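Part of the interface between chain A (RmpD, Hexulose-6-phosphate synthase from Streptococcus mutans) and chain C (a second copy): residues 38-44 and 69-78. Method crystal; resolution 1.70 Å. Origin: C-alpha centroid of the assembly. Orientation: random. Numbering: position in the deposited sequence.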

# COMPACT_ATOMS: atom_id res chain seq x y z
N THR A 38 -1.73 6.97 -3.71
CA THR A 38 -0.72 6.25 -2.92
C THR A 38 0.69 6.70 -3.28
O THR A 38 1.53 6.87 -2.40
CB THR A 38 -0.80 4.74 -3.16
OG1 THR A 38 -2.17 4.32 -3.18
CG2 THR A 38 -0.09 3.99 -2.06
N VAL A 39 0.96 6.87 -4.58
CA VAL A 39 2.30 7.30 -5.00
C VAL A 39 2.68 8.62 -4.31
O VAL A 39 3.83 8.84 -3.92
CB VAL A 39 2.36 7.48 -6.54
CG1 VAL A 39 3.66 8.18 -6.93
CG2 VAL A 39 2.21 6.13 -7.25
N CYS A 40 1.71 9.52 -4.21
CA CYS A 40 1.92 10.83 -3.62
C CYS A 40 2.08 10.74 -2.10
O CYS A 40 3.00 11.31 -1.54
CB CYS A 40 0.78 11.78 -3.98
SG CYS A 40 1.26 13.49 -3.73
N LEU A 41 1.17 10.02 -1.45
CA LEU A 41 1.27 9.86 -0.01
C LEU A 41 2.59 9.22 0.43
O LEU A 41 3.20 9.64 1.42
CB LEU A 41 0.08 9.09 0.55
CG LEU A 41 -1.27 9.82 0.47
CD1 LEU A 41 -2.33 8.86 0.89
CD2 LEU A 41 -1.26 11.06 1.38
N LEU A 42 3.04 8.19 -0.29
CA LEU A 42 4.34 7.59 0.06
C LEU A 42 5.49 8.54 -0.12
O LEU A 42 6.53 8.35 0.52
CB LEU A 42 4.59 6.29 -0.74
CG LEU A 42 3.65 5.13 -0.43
CD1 LEU A 42 3.74 4.08 -1.52
CD2 LEU A 42 3.93 4.56 0.94
N GLN A 43 5.34 9.53 -1.01
CA GLN A 43 6.36 10.57 -1.18
C GLN A 43 6.30 11.69 -0.16
O GLN A 43 7.33 12.14 0.31
CB GLN A 43 6.29 11.19 -2.58
CG GLN A 43 6.91 10.38 -3.66
CD GLN A 43 8.41 10.26 -3.53
OE1 GLN A 43 8.91 9.43 -2.77
NE2 GLN A 43 9.13 11.07 -4.29
N VAL A 44 5.10 12.17 0.17
CA VAL A 44 4.96 13.43 0.91
C VAL A 44 4.35 13.29 2.29
O VAL A 44 4.44 14.23 3.07
CB VAL A 44 4.24 14.50 0.11
CG1 VAL A 44 4.83 14.59 -1.29
CG2 VAL A 44 2.76 14.21 0.06
N ASP C 69 0.84 -0.94 -7.10
CA ASP C 69 0.71 -0.43 -8.46
C ASP C 69 1.75 0.66 -8.63
O ASP C 69 2.40 1.06 -7.66
CB ASP C 69 -0.71 0.14 -8.65
CG ASP C 69 -1.19 0.13 -10.10
OD1 ASP C 69 -0.41 -0.21 -11.02
OD2 ASP C 69 -2.37 0.46 -10.34
N ALA C 70 1.91 1.13 -9.87
CA ALA C 70 2.93 2.09 -10.27
C ALA C 70 4.29 1.64 -9.74
O ALA C 70 5.03 2.43 -9.15
CB ALA C 70 2.54 3.48 -9.76
N GLY C 71 4.60 0.37 -9.98
CA GLY C 71 5.83 -0.26 -9.51
C GLY C 71 7.09 0.49 -9.82
O GLY C 71 7.92 0.66 -8.94
N GLY C 72 7.28 0.88 -11.08
CA GLY C 72 8.51 1.55 -11.49
C GLY C 72 8.63 2.91 -10.83
O GLY C 72 9.71 3.34 -10.44
N THR C 73 7.50 3.60 -10.71
CA THR C 73 7.53 4.93 -10.08
C THR C 73 7.83 4.83 -8.58
O THR C 73 8.68 5.56 -8.05
CB THR C 73 6.21 5.66 -10.32
OG1 THR C 73 6.05 5.90 -11.72
CG2 THR C 73 6.22 7.03 -9.64
N VAL C 74 7.11 3.97 -7.88
CA VAL C 74 7.34 3.83 -6.44
C VAL C 74 8.76 3.36 -6.13
O VAL C 74 9.42 3.91 -5.24
CB VAL C 74 6.24 2.97 -5.76
CG1 VAL C 74 6.50 2.86 -4.28
CG2 VAL C 74 4.88 3.59 -5.96
N ALA C 75 9.23 2.37 -6.89
CA ALA C 75 10.58 1.87 -6.66
C ALA C 75 11.62 2.95 -6.95
O ALA C 75 12.57 3.10 -6.19
CB ALA C 75 10.86 0.61 -7.49
N LYS C 76 11.47 3.67 -8.04
CA LYS C 76 12.40 4.78 -8.36
C LYS C 76 12.42 5.81 -7.22
O LYS C 76 13.49 6.25 -6.77
CB LYS C 76 12.07 5.44 -9.71
CG LYS C 76 12.88 6.71 -10.01
CD LYS C 76 12.23 7.43 -11.19
CE LYS C 76 13.04 8.59 -11.73
NZ LYS C 76 12.16 9.50 -12.54
N ASN C 77 11.24 6.19 -6.76
CA ASN C 77 11.13 7.22 -5.74
C ASN C 77 11.89 6.87 -4.45
O ASN C 77 12.47 7.74 -3.81
CB ASN C 77 9.66 7.50 -5.43
CG ASN C 77 8.98 8.33 -6.51
OD1 ASN C 77 9.63 8.89 -7.36
ND2 ASN C 77 7.64 8.42 -6.44
N ASN C 78 11.82 5.61 -4.05
CA ASN C 78 12.50 5.12 -2.85
C ASN C 78 13.95 4.76 -3.09
O ASN C 78 14.79 4.93 -2.18
CB ASN C 78 11.69 4.00 -2.23
CG ASN C 78 10.43 4.54 -1.61
OD1 ASN C 78 10.46 5.05 -0.50
ND2 ASN C 78 9.33 4.50 -2.36
O HOH W 1 5.98 6.96 -4.50
O HOH W 2 7.86 5.86 0.28
O HOH W 3 7.69 6.96 -2.32
O HOH W 4 12.04 10.50 -4.25

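How does V39(A) come to lose more surface than any other residue here? Helix 38-44 and helix 71-78 run nearly parallel, 6° apart, and the V39(A) side chain, in the t rotamer, reaches several residues of the second copy. Its CG2 lies 3.7 Å from CB of A70(C) and 3.9 Å from CG2 of V74(C); its CG1 lies 3.9 Å from CG2 of T73(C). L42(A), one turn on, extends this apolar patch, with CD1 4.1 Å from CG1 of V74(C).

What does N77(C) do beside so greasy a neighbor? Its CB points toward chain A, and its ND2 sits 4.0 Å from CG1 of V39(A), a packing contact. The amide is served by water 1, which accepts from ND2 of N77(C) at 2.9 Å and donates to O of V39(A), also at 2.9 Å.

How does Q43(A) reach across when its CB points sideways? The side chain bends, with chi1 and chi2 both m, bringing OE1 to 3.4 Å from CB of N77(C). No direct hydrogen bond joins the two stretches, and waters bridge the gap: water 4 accepts from NE2 of Q43(A) at 3.0 Å and donates to O of N77(C) at 2.8 Å, while water 3 donates to OE1 of Q43(A) at 2.8 Å and accepts weakly from ND2 of N78(C) at 3.0 Å.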